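Local coordinates for putative DNA protection protein (Streptomyces coelicolor, PDB 4CYB), which binds iron and probably oxidises it, as a Dps-family member of the ferritin superfamily that assembles into a twelve-subunit shell, at residues V9-V14 / D19-S24; A76-T81 / D140-L145. One frame throughout, in Å; residues are numbered along the deposited sequence.

Overall arrangement
Both contacts lie at the same end of the ferritin-like four-helix bundle, on one side of the chain's centre, with their own centres about 11 Å apart. Contact 1 comes first along the chain and lays the N-terminal loop 9-14 on the start of helix 18-48. Contact 2 follows, pairing the last turns of helix 54-81 with the first turns of helix 140-164. The two meet directly: the ring of Phe12 packs on the end of helix 54-81, its CD2 3.1 Å from Thr81 O. Both also touch the same second subunit, which places the N-terminal loop and this end of the bundle at one subunit interface, near the iron site that includes Glu77.

Contact 1 of 2, residues V9-V14 / D19-S24; sequences VKQFPV and DTRLYS
Before entering the ferritin-like four-helix bundle, the N-terminal tail curls round the start of its first helix, 18-48, and residues 9-14 close about the side chain of Arg21. The central interaction pairs that arginine with the backbone of the loop: NH1 of Arg21 donates to Lys10 O at 2.8 Å, approaching almost straight along the carbonyl bond (C=O...N angle 173°). NH2 of Arg21 adds a weak second bond to Lys10 O at 3.3 Å, so one carbonyl sits in the fork between the two terminal nitrogens, near the edge of the guanidinium.

Arginine suits the place because it has a long apolar shaft and several donors. The shaft leaves the helix with CD 3.7 Å from CG2 of Val14, then bends at chi3 (-74°), turning the planar end back toward Lys10. The backbone carbonyl of Leu16 takes a hydrogen bond from NE, and that of Leu82 another from NH1; the buried group is thus tied to the loop, the approach to the helix and the segment just beyond helix 54-81. Phe12 passes its backbone N over one face of the guanidinium, while its CB lies 3.8 Å from NH1 of Arg21.

Lys10 itself contributes its carbonyl here; its side chain leads away to a salt bridge with Glu163 of a neighbouring subunit. Pro13 is the centre of an inverse gamma turn, and directly after it Val14 meets the arginine shaft at an oblique angle. At the other end of the loop, Val9 brings a compact branched side chain against both the guanidinium and the helix surface. Its CB is 3.7 Å from Arg21 NH1. CG1 of Val9 faces the helix, resting 3.8 Å from Leu22 CA.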
loop_
_atom_site.group_PDB
_atom_site.type_symbol
_atom_site.label_atom_id
_atom_site.label_comp_id
_atom_site.label_asym_id
_atom_site.label_seq_id
_atom_site.Cartn_x
_atom_site.Cartn_y
_atom_site.Cartn_z
ATOM N N VAL J 9 33.251 24.390 -13.409
ATOM C CA VAL J 9 33.169 23.185 -12.568
ATOM C C VAL J 9 34.142 23.346 -11.393
ATOM O O VAL J 9 35.209 24.049 -11.510
ATOM C CB VAL J 9 33.444 21.877 -13.354
ATOM C CG1 VAL J 9 32.383 21.608 -14.406
ATOM C CG2 VAL J 9 34.865 21.876 -13.972
ATOM N N LYS J 10 33.811 22.759 -10.250
ATOM C CA LYS J 10 34.759 22.811 -9.165
ATOM C C LYS J 10 35.664 21.614 -9.194
ATOM O O LYS J 10 35.429 20.671 -9.936
ATOM C CB LYS J 10 34.138 23.086 -7.778
ATOM C CG LYS J 10 32.932 22.259 -7.372
ATOM C CD LYS J 10 32.412 22.757 -6.018
ATOM C CE LYS J 10 31.211 21.928 -5.557
ATOM N NZ LYS J 10 30.981 22.002 -4.071
ATOM N N GLN J 11 36.733 21.664 -8.410
ATOM C CA GLN J 11 37.528 20.471 -8.207
ATOM C C GLN J 11 36.560 19.492 -7.524
ATOM O O GLN J 11 35.952 19.834 -6.487
ATOM C CB GLN J 11 38.765 20.742 -7.335
ATOM C CG GLN J 11 39.567 19.467 -7.150
ATOM C CD GLN J 11 39.815 18.806 -8.512
ATOM O OE1 GLN J 11 40.538 19.359 -9.355
ATOM N NE2 GLN J 11 39.178 17.659 -8.759
ATOM N N PHE J 12 36.375 18.319 -8.117
ATOM C CA PHE J 12 35.418 17.339 -7.563
ATOM C C PHE J 12 35.960 15.907 -7.656
ATOM O O PHE J 12 36.576 15.531 -8.679
ATOM C CB PHE J 12 34.029 17.492 -8.236
ATOM C CG PHE J 12 32.854 17.505 -7.259
ATOM C CD1 PHE J 12 32.870 18.304 -6.109
ATOM C CD2 PHE J 12 31.696 16.758 -7.526
ATOM C CE1 PHE J 12 31.779 18.335 -5.232
ATOM C CE2 PHE J 12 30.595 16.779 -6.646
ATOM C CZ PHE J 12 30.642 17.576 -5.501
ATOM N N PRO J 13 35.771 15.109 -6.570
ATOM C CA PRO J 13 36.376 13.761 -6.496
ATOM C C PRO J 13 35.531 12.667 -7.208
ATOM O O PRO J 13 35.109 11.680 -6.566
ATOM C CB PRO J 13 36.473 13.510 -4.970
ATOM C CG PRO J 13 35.329 14.293 -4.383
ATOM C CD PRO J 13 35.006 15.431 -5.336
ATOM N N VAL J 14 35.281 12.837 -8.514
ATOM C CA VAL J 14 34.493 11.850 -9.265
ATOM C C VAL J 14 35.269 11.172 -10.429
ATOM O O VAL J 14 34.639 10.694 -11.387
ATOM C CB VAL J 14 33.129 12.428 -9.728
ATOM C CG1 VAL J 14 32.236 12.732 -8.505
ATOM C CG2 VAL J 14 33.329 13.686 -10.594
ATOM N N ASP J 19 38.294 18.860 -17.878
ATOM C CA ASP J 19 37.797 19.140 -19.239
ATOM C C ASP J 19 36.530 18.300 -19.553
ATOM O O ASP J 19 35.582 18.806 -20.167
ATOM C CB ASP J 19 38.837 18.742 -20.296
ATOM C CG ASP J 19 39.959 19.770 -20.448
ATOM O OD1 ASP J 19 39.824 20.918 -19.961
ATOM O OD2 ASP J 19 41.007 19.395 -21.029
ATOM N N THR J 20 36.573 17.037 -19.161
ATOM C CA THR J 20 35.465 16.087 -19.355
ATOM C C THR J 20 34.235 16.557 -18.613
ATOM O O THR J 20 33.165 16.647 -19.205
ATOM C CB THR J 20 35.836 14.666 -18.945
ATOM O OG1 THR J 20 36.859 14.215 -19.844
ATOM C CG2 THR J 20 34.611 13.717 -19.078
ATOM N N ARG J 21 34.408 16.956 -17.377
ATOM C CA ARG J 21 33.267 17.454 -16.598
ATOM C C ARG J 21 32.673 18.750 -17.117
ATOM O O ARG J 21 31.459 18.898 -17.233
ATOM C CB ARG J 21 33.685 17.563 -15.127
ATOM C CG ARG J 21 34.075 16.199 -14.583
ATOM C CD ARG J 21 34.337 16.241 -13.099
ATOM N NE ARG J 21 35.609 16.876 -12.733
ATOM C CZ ARG J 21 35.755 18.043 -12.141
ATOM N NH1 ARG J 21 34.696 18.773 -11.799
ATOM N NH2 ARG J 21 36.982 18.489 -11.831
ATOM N N LEU J 22 33.527 19.697 -17.497
ATOM C CA LEU J 22 33.050 20.927 -18.054
ATOM C C LEU J 22 32.248 20.711 -19.329
ATOM O O LEU J 22 31.190 21.310 -19.533
ATOM C CB LEU J 22 34.276 21.785 -18.401
ATOM C CG LEU J 22 34.276 23.288 -18.168
ATOM C CD1 LEU J 22 34.856 23.991 -19.403
ATOM C CD2 LEU J 22 32.947 23.874 -17.769
ATOM N N TYR J 23 32.756 19.873 -20.214
ATOM C CA TYR J 23 32.058 19.593 -21.468
ATOM C C TYR J 23 30.699 18.891 -21.202
ATOM O O TYR J 23 29.661 19.246 -21.788
ATOM C CB TYR J 23 32.943 18.765 -22.419
ATOM C CG TYR J 23 32.248 18.502 -23.730
ATOM C CD1 TYR J 23 32.243 19.485 -24.761
ATOM C CD2 TYR J 23 31.613 17.298 -23.967
ATOM C CE1 TYR J 23 31.608 19.246 -25.965
ATOM C CE2 TYR J 23 30.945 17.060 -25.178
ATOM C CZ TYR J 23 30.964 18.048 -26.179
ATOM O OH TYR J 23 30.317 17.820 -27.378
ATOM N N SER J 24 30.694 17.908 -20.314
ATOM C CA SER J 24 29.418 17.172 -20.046
ATOM C C SER J 24 28.413 18.166 -19.463
ATOM O O SER J 24 27.223 18.140 -19.865
ATOM C CB SER J 24 29.658 15.988 -19.100
ATOM O OG SER J 24 30.245 14.901 -19.766
#

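Contact 2 of 2, residues A76-T81 / D140-L145; sequences AERVQT and DGTNDL. With FE (Fe (III) ion), chain B.
Helix segments 76-81 and 140-145 run almost exactly antiparallel, at 175°, and come nearest in backbone at Arg78 and Thr142, whose CA atoms are 7.5 Å apart. The 11.4 Å between the axes is spanned by the long side chain of Arg78. With CG anti to the backbone N (chi1 -179°) and a bend at chi2, it reaches over to the opposite helix and donates from NE to Thr142 OG1, a fairly straight bond of 2.9 Å lying close to the guanidinium plane.

Glycine suits position 141 because it has no side chain: the guanidinium lies over its backbone, with Arg78 NH2 3.5 Å from Gly141 CA. Leu145, one turn further on, covers the aliphatic base of the arginine, CD2 touching Arg78 CB at 3.6 Å. The buried charge is probably balanced by salt bridges from NH2 to Asp139 and from NH1 to Glu155 of a neighbouring subunit. Threonine's short hydroxyl side chain suits position 142: OG1 also hydrogen-bonds Asp139, positioning the arginine together with its counter-charge.

On another side of helix 54-81, Glu77 extends its carboxylate to the iron(III) ion, OE2 binding at 2.2 Å. Asp73, His46 of a further subunit and three waters complete this intersubunit site, consistent with the ferroxidase centre of Dps proteins.

Within the bundle, the end of helix 54-81 and the beginning of helix 140-164 are bordered by helix 18-48, whose Leu28 touches both Arg78 and Thr142, while helix 109-136 meets Thr142 through Thr134.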
loop_
_atom_site.group_PDB
_atom_site.type_symbol
_atom_site.label_atom_id
_atom_site.label_comp_id
_atom_site.label_asym_id
_atom_site.label_seq_id
_atom_site.Cartn_x
_atom_site.Cartn_y
_atom_site.Cartn_z
ATOM N N ALA J 76 19.749 17.689 -13.859
ATOM C CA ALA J 76 20.305 18.736 -13.029
ATOM C C ALA J 76 21.222 18.137 -11.983
ATOM O O ALA J 76 22.300 18.657 -11.749
ATOM C CB ALA J 76 19.218 19.527 -12.349
ATOM N N GLU J 77 20.768 17.075 -11.298
ATOM C CA GLU J 77 21.623 16.425 -10.320
ATOM C C GLU J 77 22.920 15.863 -10.944
ATOM O O GLU J 77 23.962 15.893 -10.298
ATOM C CB GLU J 77 20.835 15.314 -9.569
ATOM C CG GLU J 77 19.920 16.029 -8.514
ATOM C CD GLU J 77 19.165 15.036 -7.605
ATOM O OE1 GLU J 77 19.517 13.819 -7.596
ATOM O OE2 GLU J 77 18.284 15.518 -6.845
ATOM N N ARG J 78 22.831 15.414 -12.193
ATOM C CA ARG J 78 24.072 14.971 -12.874
ATOM C C ARG J 78 25.066 16.138 -13.069
ATOM O O ARG J 78 26.289 15.977 -12.835
ATOM C CB ARG J 78 23.715 14.377 -14.223
ATOM C CG ARG J 78 24.932 13.867 -15.010
ATOM C CD ARG J 78 25.400 12.558 -14.413
ATOM N NE ARG J 78 26.683 12.051 -14.967
ATOM C CZ ARG J 78 27.362 11.067 -14.383
ATOM N NH1 ARG J 78 26.857 10.472 -13.269
ATOM N NH2 ARG J 78 28.542 10.662 -14.887
ATOM N N VAL J 79 24.564 17.298 -13.509
ATOM C CA VAL J 79 25.397 18.496 -13.559
ATOM C C VAL J 79 26.053 18.784 -12.234
ATOM O O VAL J 79 27.271 19.052 -12.189
ATOM C CB VAL J 79 24.596 19.713 -14.037
ATOM C CG1 VAL J 79 25.437 20.986 -13.944
ATOM C CG2 VAL J 79 24.071 19.491 -15.460
ATOM N N GLN J 80 25.268 18.757 -11.136
ATOM C CA GLN J 80 25.873 19.022 -9.829
ATOM C C GLN J 80 26.921 17.954 -9.425
ATOM O O GLN J 80 27.968 18.277 -8.842
ATOM C CB GLN J 80 24.760 19.107 -8.738
ATOM C CG GLN J 80 23.733 20.201 -9.053
ATOM C CD GLN J 80 24.382 21.570 -9.213
ATOM O OE1 GLN J 80 24.126 22.227 -10.188
ATOM N NE2 GLN J 80 25.267 21.958 -8.303
ATOM N N THR J 81 26.617 16.693 -9.740
ATOM C CA THR J 81 27.499 15.592 -9.456
ATOM C C THR J 81 28.858 15.783 -10.180
ATOM O O THR J 81 29.902 15.337 -9.674
ATOM C CB THR J 81 26.853 14.274 -9.943
ATOM O OG1 THR J 81 25.670 14.006 -9.133
ATOM C CG2 THR J 81 27.869 13.094 -9.821
ATOM N N ASP J 140 31.228 7.914 -19.061
ATOM C CA ASP J 140 30.336 6.774 -19.257
ATOM C C ASP J 140 28.971 7.008 -18.611
ATOM O O ASP J 140 27.942 6.612 -19.203
ATOM C CB ASP J 140 30.940 5.511 -18.628
ATOM C CG ASP J 140 32.263 5.114 -19.281
ATOM O OD1 ASP J 140 32.260 5.031 -20.511
ATOM O OD2 ASP J 140 33.290 4.934 -18.577
ATOM N N GLY J 141 28.986 7.602 -17.408
ATOM C CA GLY J 141 27.741 7.775 -16.614
ATOM C C GLY J 141 26.817 8.769 -17.304
ATOM O O GLY J 141 25.615 8.563 -17.384
ATOM N N THR J 142 27.376 9.849 -17.854
ATOM C CA THR J 142 26.587 10.828 -18.569
ATOM C C THR J 142 26.020 10.228 -19.850
ATOM O O THR J 142 24.857 10.468 -20.208
ATOM C CB THR J 142 27.377 12.139 -18.832
ATOM O OG1 THR J 142 27.637 12.758 -17.578
ATOM C CG2 THR J 142 26.578 13.120 -19.755
ATOM N N ASN J 143 26.824 9.441 -20.561
ATOM C CA ASN J 143 26.297 8.821 -21.744
ATOM C C ASN J 143 25.087 7.910 -21.413
ATOM O O ASN J 143 24.081 7.925 -22.114
ATOM C CB ASN J 143 27.410 8.000 -22.439
ATOM C CG ASN J 143 26.857 7.114 -23.566
ATOM O OD1 ASN J 143 26.857 7.495 -24.770
ATOM N ND2 ASN J 143 26.393 5.952 -23.212
ATOM N N ASP J 144 25.209 7.146 -20.330
ATOM C CA ASP J 144 24.149 6.207 -19.937
ATOM C C ASP J 144 22.863 6.953 -19.590
ATOM O O ASP J 144 21.783 6.522 -20.019
ATOM C CB ASP J 144 24.600 5.339 -18.760
ATOM C CG ASP J 144 23.501 4.354 -18.325
ATOM O OD1 ASP J 144 23.253 3.374 -19.067
ATOM O OD2 ASP J 144 22.852 4.604 -17.286
ATOM N N LEU J 145 22.984 8.051 -18.829
ATOM C CA LEU J 145 21.830 8.919 -18.501
ATOM C C LEU J 145 21.191 9.452 -19.793
ATOM O O LEU J 145 19.995 9.386 -19.978
ATOM C CB LEU J 145 22.247 10.048 -17.572
ATOM C CG LEU J 145 21.294 11.248 -17.409
ATOM C CD1 LEU J 145 19.971 10.729 -16.924
ATOM C CD2 LEU J 145 21.952 12.194 -16.410
HETATM FE FE FE B . 16.047 15.449 -6.589
HETATM O O HOH W 1 13.684 15.666 -6.547
HETATM O O HOH W 2 15.907 14.570 -4.441
HETATM O O HOH W 3 15.919 13.077 -6.743
#